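Local coordinates for protein amine Dehydrogenase (Pseudomonas putida, PDB 1JMX) that probably serves as the seven-bladed beta-propeller subunit of a three-chain quinohemoprotein amine dehydrogenase, an enzyme that oxidises primary amines to aldehydes, at residues Leu213-Arg218 against Leu231-Leu236; Leu253-Phe258 against Arg276-Asp281. One frame throughout, in Å; residues are numbered along the deposited sequence.

Both contacts are largely buried, yet they hold different kinds of elements. Contact 1 is the antiparallel pairing of two strands within one propeller blade, made of backbone hydrogen bonds with apolar and ring packing on both faces. Contact 2 sets the chain that leads into the next blade against the third strand of that blade, and works mainly through side chains (carboxylate, guanidinium, phenol hydroxyls), with water also linking backbone atoms. The two meet directly. Leu-231 O lies 2.7 Å from Leu-253 N, and Tyr-233 OH lies 3.0 Å from Tyr-257 N, both probable hydrogen bonds, so the blade hairpin is joined directly to the segment that carries contact 2.

Contact 1 of 2, residues Leu213-Arg218 against Leu231-Leu236; sequences LYTIAR and LLYGYL
Four backbone hydrogen bonds join Leu213-Arg218 to Leu231-Leu236 as an antiparallel pair. Tyr-214 and Gly-234 form one hydrogen-bonded pair, in which Gly-234 N reaches Tyr-214 O over 2.7 Å, almost straight (168°) but above the carbonyl plane. Ile-216 and Leu-232 form the next, each N 3.0 Å from the other's O. Thr-215 and Tyr-233 lie between as a non-hydrogen-bonded pair, where Thr-215 CA comes within 3.1 Å of Leu-232 O in a CA-H...O contact.

Each face carries a tyrosine ring packed on the partner strand. With no side chain at Gly-234, the Tyr-214 ring folds across and lies on Gly-234 CA, a CH-pi contact of 3.7 Å to the ring centroid; its CG lies in the crowded position between the backbone N and the carbonyl carbon (chi1 65°). Leu-236 CB touches the CD2-CE2 side of the same ring. On the other face the Tyr-233 ring stands beside Thr-215, whose CG2 rests over it 3.7 Å from the centroid. The Leu-213 CD2 methyl meets the Tyr-235 ring at its edge, 3.9 Å from Tyr-235 CD1. Back on the Tyr-214 face, Leu-232 CD1 sits over one face of the Arg-218 guanidinium, 3.5 Å from NH2, while NH1 forms a salt bridge with Asp-230.

Second-shell acids hold two phenols: Glu-249 binds Tyr-214 OH and Glu-209 binds Tyr-235 OH. The pair is the hairpin of strands 209-218 and 230-239 in a propeller blade; strand 245-250 continues the sheet beside 230-239, and Ile-270 of the next blade packs on Leu-213 and Tyr-235.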
ATOM      1  N   LEU B 213      21.720  -2.804 -13.515  1.00 15.83           N
ATOM      2  CA  LEU B 213      22.330  -2.374 -12.263  1.00 14.39           C
ATOM      3  C   LEU B 213      21.822  -3.338 -11.192  1.00 14.57           C
ATOM      4  O   LEU B 213      20.797  -4.012 -11.368  1.00 14.00           O
ATOM      5  CB  LEU B 213      21.904  -0.957 -11.872  1.00 13.59           C
ATOM      6  CG  LEU B 213      22.245   0.278 -12.706  1.00 13.56           C
ATOM      7  CD1 LEU B 213      21.747   1.492 -11.954  1.00 12.07           C
ATOM      8  CD2 LEU B 213      23.733   0.380 -12.956  1.00 12.98           C
ATOM      9  N   TYR B 214      22.564  -3.426 -10.100  1.00 13.94           N
ATOM     10  CA  TYR B 214      22.183  -4.263  -8.980  1.00 14.60           C
ATOM     11  C   TYR B 214      22.756  -3.644  -7.717  1.00 14.97           C
ATOM     12  O   TYR B 214      23.580  -2.735  -7.794  1.00 15.61           O
ATOM     13  CB  TYR B 214      22.684  -5.708  -9.161  1.00 14.43           C
ATOM     14  CG  TYR B 214      24.187  -5.898  -9.161  1.00 13.92           C
ATOM     15  CD1 TYR B 214      24.891  -6.069  -7.967  1.00 12.13           C
ATOM     16  CD2 TYR B 214      24.903  -5.950 -10.363  1.00 14.49           C
ATOM     17  CE1 TYR B 214      26.270  -6.289  -7.968  1.00 12.78           C
ATOM     18  CE2 TYR B 214      26.289  -6.167 -10.373  1.00 14.13           C
ATOM     19  CZ  TYR B 214      26.957  -6.335  -9.171  1.00 12.09           C
ATOM     20  OH  TYR B 214      28.305  -6.549  -9.175  1.00 13.83           O
ATOM     21  N   THR B 215      22.247  -4.064  -6.564  1.00 15.84           N
ATOM     22  CA  THR B 215      22.758  -3.583  -5.289  1.00 15.99           C
ATOM     23  C   THR B 215      23.189  -4.828  -4.546  1.00 16.16           C
ATOM     24  O   THR B 215      22.682  -5.920  -4.810  1.00 16.09           O
ATOM     25  CB  THR B 215      21.699  -2.820  -4.444  1.00 16.82           C
ATOM     26  OG1 THR B 215      20.607  -3.688  -4.124  1.00 19.12           O
ATOM     27  CG2 THR B 215      21.184  -1.595  -5.181  1.00 14.92           C
ATOM     28  N   ILE B 216      24.158  -4.684  -3.656  1.00 16.27           N
ATOM     29  CA  ILE B 216      24.637  -5.825  -2.889  1.00 16.89           C
ATOM     30  C   ILE B 216      25.176  -5.335  -1.556  1.00 18.39           C
ATOM     31  O   ILE B 216      25.682  -4.219  -1.460  1.00 19.16           O
ATOM     32  CB  ILE B 216      25.727  -6.624  -3.664  1.00 15.91           C
ATOM     33  CG1 ILE B 216      25.944  -7.988  -3.006  1.00 15.04           C
ATOM     34  CG2 ILE B 216      27.031  -5.826  -3.751  1.00 16.33           C
ATOM     35  CD1 ILE B 216      26.895  -8.892  -3.737  1.00 15.17           C
ATOM     36  N   ALA B 217      25.000  -6.147  -0.520  1.00 20.07           N
ATOM     37  CA  ALA B 217      25.471  -5.802   0.818  1.00 21.65           C
ATOM     38  C   ALA B 217      26.822  -6.444   1.089  1.00 23.23           C
ATOM     39  O   ALA B 217      26.989  -7.647   0.908  1.00 23.10           O
ATOM     40  CB  ALA B 217      24.461  -6.258   1.863  1.00 21.01           C
ATOM     41  N   ARG B 218      27.804  -5.638   1.477  1.00 24.86           N
ATOM     42  CA  ARG B 218      29.110  -6.189   1.779  1.00 26.97           C
ATOM     43  C   ARG B 218      29.224  -6.219   3.287  1.00 28.35           C
ATOM     44  O   ARG B 218      29.317  -5.176   3.930  1.00 28.08           O
ATOM     45  CB  ARG B 218      30.241  -5.351   1.197  1.00 27.97           C
ATOM     46  CG  ARG B 218      31.588  -6.009   1.445  1.00 31.65           C
ATOM     47  CD  ARG B 218      32.715  -5.013   1.657  1.00 35.92           C
ATOM     48  NE  ARG B 218      32.984  -4.215   0.467  1.00 39.30           N
ATOM     49  CZ  ARG B 218      32.902  -2.884   0.422  1.00 41.57           C
ATOM     50  NH1 ARG B 218      32.560  -2.192   1.515  1.00 42.07           N
ATOM     51  NH2 ARG B 218      33.128  -2.246  -0.728  1.00 42.09           N
ATOM     52  N   LEU B 231      26.059  -1.052   1.862  1.00 27.86           N
ATOM     53  CA  LEU B 231      25.316  -1.051   0.610  1.00 24.22           C
ATOM     54  C   LEU B 231      26.098  -0.503  -0.569  1.00 21.31           C
ATOM     55  O   LEU B 231      26.549   0.633  -0.545  1.00 20.24           O
ATOM     56  CB  LEU B 231      23.996  -0.292   0.761  1.00 25.56           C
ATOM     57  CG  LEU B 231      22.829  -1.092   1.347  1.00 27.28           C
ATOM     58  CD1 LEU B 231      21.568  -0.223   1.389  1.00 27.63           C
ATOM     59  CD2 LEU B 231      22.584  -2.351   0.501  1.00 27.80           C
ATOM     60  N   LEU B 232      26.203  -1.310  -1.622  1.00 19.04           N
ATOM     61  CA  LEU B 232      26.931  -0.931  -2.828  1.00 18.60           C
ATOM     62  C   LEU B 232      26.081  -1.081  -4.092  1.00 18.47           C
ATOM     63  O   LEU B 232      25.138  -1.874  -4.134  1.00 18.14           O
ATOM     64  CB  LEU B 232      28.166  -1.825  -2.987  1.00 18.53           C
ATOM     65  CG  LEU B 232      29.179  -1.891  -1.847  1.00 20.22           C
ATOM     66  CD1 LEU B 232      29.986  -3.163  -1.952  1.00 20.37           C
ATOM     67  CD2 LEU B 232      30.086  -0.668  -1.884  1.00 19.76           C
ATOM     68  N   TYR B 233      26.409  -0.297  -5.113  1.00 16.64           N
ATOM     69  CA  TYR B 233      25.731  -0.402  -6.395  1.00 17.22           C
ATOM     70  C   TYR B 233      26.714  -1.079  -7.334  1.00 17.22           C
ATOM     71  O   TYR B 233      27.920  -0.828  -7.284  1.00 16.86           O
ATOM     72  CB  TYR B 233      25.336   0.960  -6.957  1.00 15.83           C
ATOM     73  CG  TYR B 233      23.836   1.172  -7.003  1.00 16.75           C
ATOM     74  CD1 TYR B 233      23.219   2.071  -6.139  1.00 14.59           C
ATOM     75  CD2 TYR B 233      23.028   0.442  -7.880  1.00 16.34           C
ATOM     76  CE1 TYR B 233      21.847   2.237  -6.137  1.00 16.03           C
ATOM     77  CE2 TYR B 233      21.643   0.603  -7.881  1.00 15.84           C
ATOM     78  CZ  TYR B 233      21.061   1.502  -7.004  1.00 14.96           C
ATOM     79  OH  TYR B 233      19.699   1.659  -6.956  1.00 14.91           O
ATOM     80  N   GLY B 234      26.198  -1.982  -8.150  1.00 17.17           N
ATOM     81  CA  GLY B 234      27.036  -2.687  -9.086  1.00 16.26           C
ATOM     82  C   GLY B 234      26.485  -2.598 -10.490  1.00 16.70           C
ATOM     83  O   GLY B 234      25.368  -2.124 -10.728  1.00 17.02           O
ATOM     84  N   TYR B 235      27.292  -3.075 -11.424  1.00 16.42           N
ATOM     85  CA  TYR B 235      26.953  -3.085 -12.827  1.00 17.02           C
ATOM     86  C   TYR B 235      27.292  -4.475 -13.338  1.00 17.88           C
ATOM     87  O   TYR B 235      28.375  -5.007 -13.084  1.00 16.80           O
ATOM     88  CB  TYR B 235      27.794  -2.053 -13.565  1.00 18.28           C
ATOM     89  CG  TYR B 235      27.474  -1.901 -15.026  1.00 20.19           C
ATOM     90  CD1 TYR B 235      26.372  -1.160 -15.435  1.00 20.83           C
ATOM     91  CD2 TYR B 235      28.323  -2.412 -16.003  1.00 20.23           C
ATOM     92  CE1 TYR B 235      26.128  -0.914 -16.779  1.00 23.02           C
ATOM     93  CE2 TYR B 235      28.085  -2.172 -17.356  1.00 23.68           C
ATOM     94  CZ  TYR B 235      26.990  -1.417 -17.734  1.00 23.33           C
ATOM     95  OH  TYR B 235      26.776  -1.106 -19.059  1.00 27.28           O
ATOM     96  N   LEU B 236      26.331  -5.067 -14.025  1.00 17.17           N
ATOM     97  CA  LEU B 236      26.480  -6.389 -14.600  1.00 17.09           C
ATOM     98  C   LEU B 236      26.346  -6.182 -16.100  1.00 16.22           C
ATOM     99  O   LEU B 236      25.692  -5.242 -16.539  1.00 15.53           O
ATOM    100  CB  LEU B 236      25.374  -7.287 -14.036  1.00 18.39           C
ATOM    101  CG  LEU B 236      24.703  -8.466 -14.744  1.00 21.42           C
ATOM    102  CD1 LEU B 236      23.865  -9.210 -13.700  1.00 22.84           C
ATOM    103  CD2 LEU B 236      23.817  -8.007 -15.901  1.00 18.57           C
TER

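Contact 2 of 2, residues Leu253-Phe258 against Arg276-Asp281; sequences LTELYF and RLAKYD
A buried polar side-chain contact ties the linker between two propeller blades to a strand of the second: Leu253-Phe258 runs in from the preceding blade and Arg276-Asp281 is strand 276-281. The backbones stay well apart, so side chains bridge the distance.

Arg-276 grips the Glu-255 carboxylate side-on in a salt bridge. NH2 bonds OE1 at 2.9 Å with the acceptor near the guanidinium plane, and NE bonds OE2 at 3.2 Å (154°), with a weak bond from NE to OE1. Glu-255 CG sits in the crowded position between backbone N and carbonyl carbon (chi1 60°), the chain then extended; Arg-276 bends at chi3. The two planes are 57° apart, and NH2 meets OE1 from well above the carboxylate. Tyr-257 OH also donates to Glu-255 OE1, over 2.7 Å, so this oxygen has a charged and a neutral donor, which would favour the ionised carboxylate.

Tyr-257 and Tyr-280 reach tip to tip, Tyr-257 OH and Tyr-280 OH hydrogen-bonded at 2.6 Å. Each hydroxyl lies at the other ring's edge, and the Ala-278 methyl tucks against the Tyr-257 tip, CB 3.2 Å from OH. One water joins Thr-254 OG1 to Tyr-280 OH; another donates to Glu-255 OE2 and Leu-256 O while accepting from Arg-276 N.

Phe-250 at the end of the preceding blade meets the Tyr-280 ring edge-to-face. Strand 276-281 lies between strands 269-274 and 286-292, whose Ile-270 and Leu-287 both pack on Tyr-280, and the chain turns a corner at Phe-258, within 257-262, the blade's first strand.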
ATOM      1  N   LEU B 253      26.233   2.926  -2.008  1.00 22.81           N
ATOM      2  CA  LEU B 253      24.871   3.411  -2.170  1.00 22.74           C
ATOM      3  C   LEU B 253      24.486   4.535  -1.198  1.00 22.67           C
ATOM      4  O   LEU B 253      24.440   4.331   0.017  1.00 22.97           O
ATOM      5  CB  LEU B 253      23.904   2.233  -2.015  1.00 21.27           C
ATOM      6  CG  LEU B 253      22.426   2.323  -2.404  1.00 20.90           C
ATOM      7  CD1 LEU B 253      21.854   0.920  -2.414  1.00 19.85           C
ATOM      8  CD2 LEU B 253      21.640   3.217  -1.448  1.00 21.00           C
ATOM      9  N   THR B 254      24.217   5.715  -1.752  1.00 22.99           N
ATOM     10  CA  THR B 254      23.774   6.885  -0.978  1.00 21.91           C
ATOM     11  C   THR B 254      22.365   7.294  -1.436  1.00 22.04           C
ATOM     12  O   THR B 254      21.654   8.015  -0.734  1.00 22.08           O
ATOM     13  CB  THR B 254      24.732   8.091  -1.127  1.00 20.71           C
ATOM     14  OG1 THR B 254      24.835   8.480  -2.504  1.00 19.61           O
ATOM     15  CG2 THR B 254      26.101   7.740  -0.594  1.00 21.61           C
ATOM     16  N   GLU B 255      21.982   6.805  -2.618  1.00 21.03           N
ATOM     17  CA  GLU B 255      20.679   7.064  -3.233  1.00 18.63           C
ATOM     18  C   GLU B 255      20.390   5.942  -4.235  1.00 19.16           C
ATOM     19  O   GLU B 255      21.289   5.176  -4.605  1.00 19.57           O
ATOM     20  CB  GLU B 255      20.674   8.413  -3.961  1.00 16.91           C
ATOM     21  CG  GLU B 255      21.707   8.534  -5.078  1.00 18.39           C
ATOM     22  CD  GLU B 255      21.623   9.849  -5.849  1.00 18.50           C
ATOM     23  OE1 GLU B 255      22.599  10.188  -6.547  1.00 19.96           O
ATOM     24  OE2 GLU B 255      20.583  10.537  -5.784  1.00 21.14           O
ATOM     25  N   LEU B 256      19.144   5.856  -4.686  1.00 18.51           N
ATOM     26  CA  LEU B 256      18.754   4.826  -5.635  1.00 16.54           C
ATOM     27  C   LEU B 256      18.746   5.312  -7.077  1.00 15.67           C
ATOM     28  O   LEU B 256      18.515   6.494  -7.342  1.00 14.63           O
ATOM     29  CB  LEU B 256      17.370   4.276  -5.289  1.00 16.42           C
ATOM     30  CG  LEU B 256      17.143   3.628  -3.922  1.00 16.84           C
ATOM     31  CD1 LEU B 256      15.683   3.191  -3.831  1.00 18.52           C
ATOM     32  CD2 LEU B 256      18.080   2.440  -3.712  1.00 16.18           C
ATOM     33  N   TYR B 257      19.020   4.375  -7.992  1.00 16.29           N
ATOM     34  CA  TYR B 257      19.024   4.603  -9.442  1.00 15.01           C
ATOM     35  C   TYR B 257      18.211   3.452 -10.045  1.00 14.83           C
ATOM     36  O   TYR B 257      18.318   2.313  -9.591  1.00 14.08           O
ATOM     37  CB  TYR B 257      20.447   4.550 -10.024  1.00 15.12           C
ATOM     38  CG  TYR B 257      21.433   5.505  -9.391  1.00 17.02           C
ATOM     39  CD1 TYR B 257      22.582   5.028  -8.770  1.00 17.21           C
ATOM     40  CD2 TYR B 257      21.188   6.880  -9.366  1.00 17.80           C
ATOM     41  CE1 TYR B 257      23.459   5.885  -8.127  1.00 18.21           C
ATOM     42  CE2 TYR B 257      22.059   7.751  -8.729  1.00 20.46           C
ATOM     43  CZ  TYR B 257      23.196   7.243  -8.107  1.00 19.66           C
ATOM     44  OH  TYR B 257      24.061   8.091  -7.456  1.00 21.65           O
ATOM     45  N   PHE B 258      17.363   3.753 -11.024  1.00 13.18           N
ATOM     46  CA  PHE B 258      16.563   2.720 -11.679  1.00 13.89           C
ATOM     47  C   PHE B 258      17.310   2.124 -12.874  1.00 12.92           C
ATOM     48  O   PHE B 258      17.323   0.909 -13.071  1.00 13.49           O
ATOM     49  CB  PHE B 258      15.206   3.275 -12.107  1.00 13.06           C
ATOM     50  CG  PHE B 258      14.125   3.084 -11.082  1.00 13.89           C
ATOM     51  CD1 PHE B 258      14.425   2.605  -9.805  1.00 14.29           C
ATOM     52  CD2 PHE B 258      12.800   3.374 -11.395  1.00 14.14           C
ATOM     53  CE1 PHE B 258      13.417   2.417  -8.855  1.00 15.44           C
ATOM     54  CE2 PHE B 258      11.780   3.190 -10.453  1.00 15.52           C
ATOM     55  CZ  PHE B 258      12.090   2.710  -9.182  1.00 14.40           C
ATOM     56  N   ARG B 276      18.050  11.961  -9.007  1.00 15.87           N
ATOM     57  CA  ARG B 276      19.215  12.741  -9.414  1.00 15.95           C
ATOM     58  C   ARG B 276      19.884  11.966 -10.541  1.00 15.60           C
ATOM     59  O   ARG B 276      19.698  10.756 -10.664  1.00 16.50           O
ATOM     60  CB  ARG B 276      20.234  12.886  -8.276  1.00 16.40           C
ATOM     61  CG  ARG B 276      19.907  13.931  -7.230  1.00 17.33           C
ATOM     62  CD  ARG B 276      21.179  14.425  -6.547  1.00 17.42           C
ATOM     63  NE  ARG B 276      22.056  13.320  -6.162  1.00 19.06           N
ATOM     64  CZ  ARG B 276      23.261  13.469  -5.617  1.00 20.04           C
ATOM     65  NH1 ARG B 276      23.744  14.680  -5.378  1.00 19.90           N
ATOM     66  NH2 ARG B 276      24.002  12.405  -5.343  1.00 20.31           N
ATOM     67  N   LEU B 277      20.637  12.665 -11.378  1.00 15.71           N
ATOM     68  CA  LEU B 277      21.371  12.020 -12.455  1.00 15.74           C
ATOM     69  C   LEU B 277      22.806  12.016 -11.932  1.00 15.89           C
ATOM     70  O   LEU B 277      23.378  13.076 -11.709  1.00 17.79           O
ATOM     71  CB  LEU B 277      21.285  12.855 -13.739  1.00 16.32           C
ATOM     72  CG  LEU B 277      21.433  12.203 -15.127  1.00 18.00           C
ATOM     73  CD1 LEU B 277      21.760  13.289 -16.145  1.00 17.28           C
ATOM     74  CD2 LEU B 277      22.514  11.144 -15.157  1.00 17.42           C
ATOM     75  N   ALA B 278      23.374  10.842 -11.687  1.00 15.33           N
ATOM     76  CA  ALA B 278      24.737  10.773 -11.175  1.00 15.51           C
ATOM     77  C   ALA B 278      25.730  10.248 -12.203  1.00 17.32           C
ATOM     78  O   ALA B 278      25.416   9.366 -12.998  1.00 17.55           O
ATOM     79  CB  ALA B 278      24.791   9.945  -9.912  1.00 15.43           C
ATOM     80  N   LYS B 279      26.945  10.778 -12.134  1.00 17.09           N
ATOM     81  CA  LYS B 279      28.035  10.435 -13.037  1.00 17.29           C
ATOM     82  C   LYS B 279      29.125   9.807 -12.182  1.00 17.47           C
ATOM     83  O   LYS B 279      29.626  10.447 -11.265  1.00 18.05           O
ATOM     84  CB  LYS B 279      28.544  11.723 -13.693  1.00 18.26           C
ATOM     85  CG  LYS B 279      29.559  11.546 -14.780  1.00 18.71           C
ATOM     86  CD  LYS B 279      29.775  12.875 -15.485  1.00 20.61           C
ATOM     87  CE  LYS B 279      30.896  12.772 -16.509  1.00 21.85           C
ATOM     88  NZ  LYS B 279      31.051  14.018 -17.308  1.00 23.86           N
ATOM     89  N   TYR B 280      29.454   8.546 -12.448  1.00 17.28           N
ATOM     90  CA  TYR B 280      30.471   7.851 -11.671  1.00 18.64           C
ATOM     91  C   TYR B 280      31.701   7.430 -12.444  1.00 20.79           C
ATOM     92  O   TYR B 280      31.639   7.147 -13.642  1.00 21.87           O
ATOM     93  CB  TYR B 280      29.894   6.597 -11.019  1.00 16.82           C
ATOM     94  CG  TYR B 280      28.989   6.885  -9.868  1.00 15.94           C
ATOM     95  CD1 TYR B 280      27.652   7.207 -10.076  1.00 14.97           C
ATOM     96  CD2 TYR B 280      29.470   6.865  -8.569  1.00 14.56           C
ATOM     97  CE1 TYR B 280      26.815   7.510  -9.015  1.00 15.50           C
ATOM     98  CE2 TYR B 280      28.644   7.167  -7.499  1.00 16.10           C
ATOM     99  CZ  TYR B 280      27.317   7.491  -7.728  1.00 16.25           C
ATOM    100  OH  TYR B 280      26.506   7.819  -6.677  1.00 16.00           O
ATOM    101  N   ASP B 281      32.803   7.311 -11.712  1.00 21.62           N
ATOM    102  CA  ASP B 281      34.070   6.871 -12.262  1.00 22.30           C
ATOM    103  C   ASP B 281      34.136   5.407 -11.841  1.00 22.33           C
ATOM    104  O   ASP B 281      34.222   5.116 -10.654  1.00 21.39           O
ATOM    105  CB  ASP B 281      35.209   7.656 -11.611  1.00 23.97           C
ATOM    106  CG  ASP B 281      36.540   7.409 -12.272  1.00 24.22           C
ATOM    107  OD1 ASP B 281      36.960   6.236 -12.368  1.00 22.76           O
ATOM    108  OD2 ASP B 281      37.167   8.401 -12.695  1.00 25.98           O
TER
HETATM  109  O   HOH W   1      27.011   7.605  -3.964  1.00 45.96           O
HETATM  110  O   HOH W   2      18.216   9.161  -7.475  1.00 23.44           O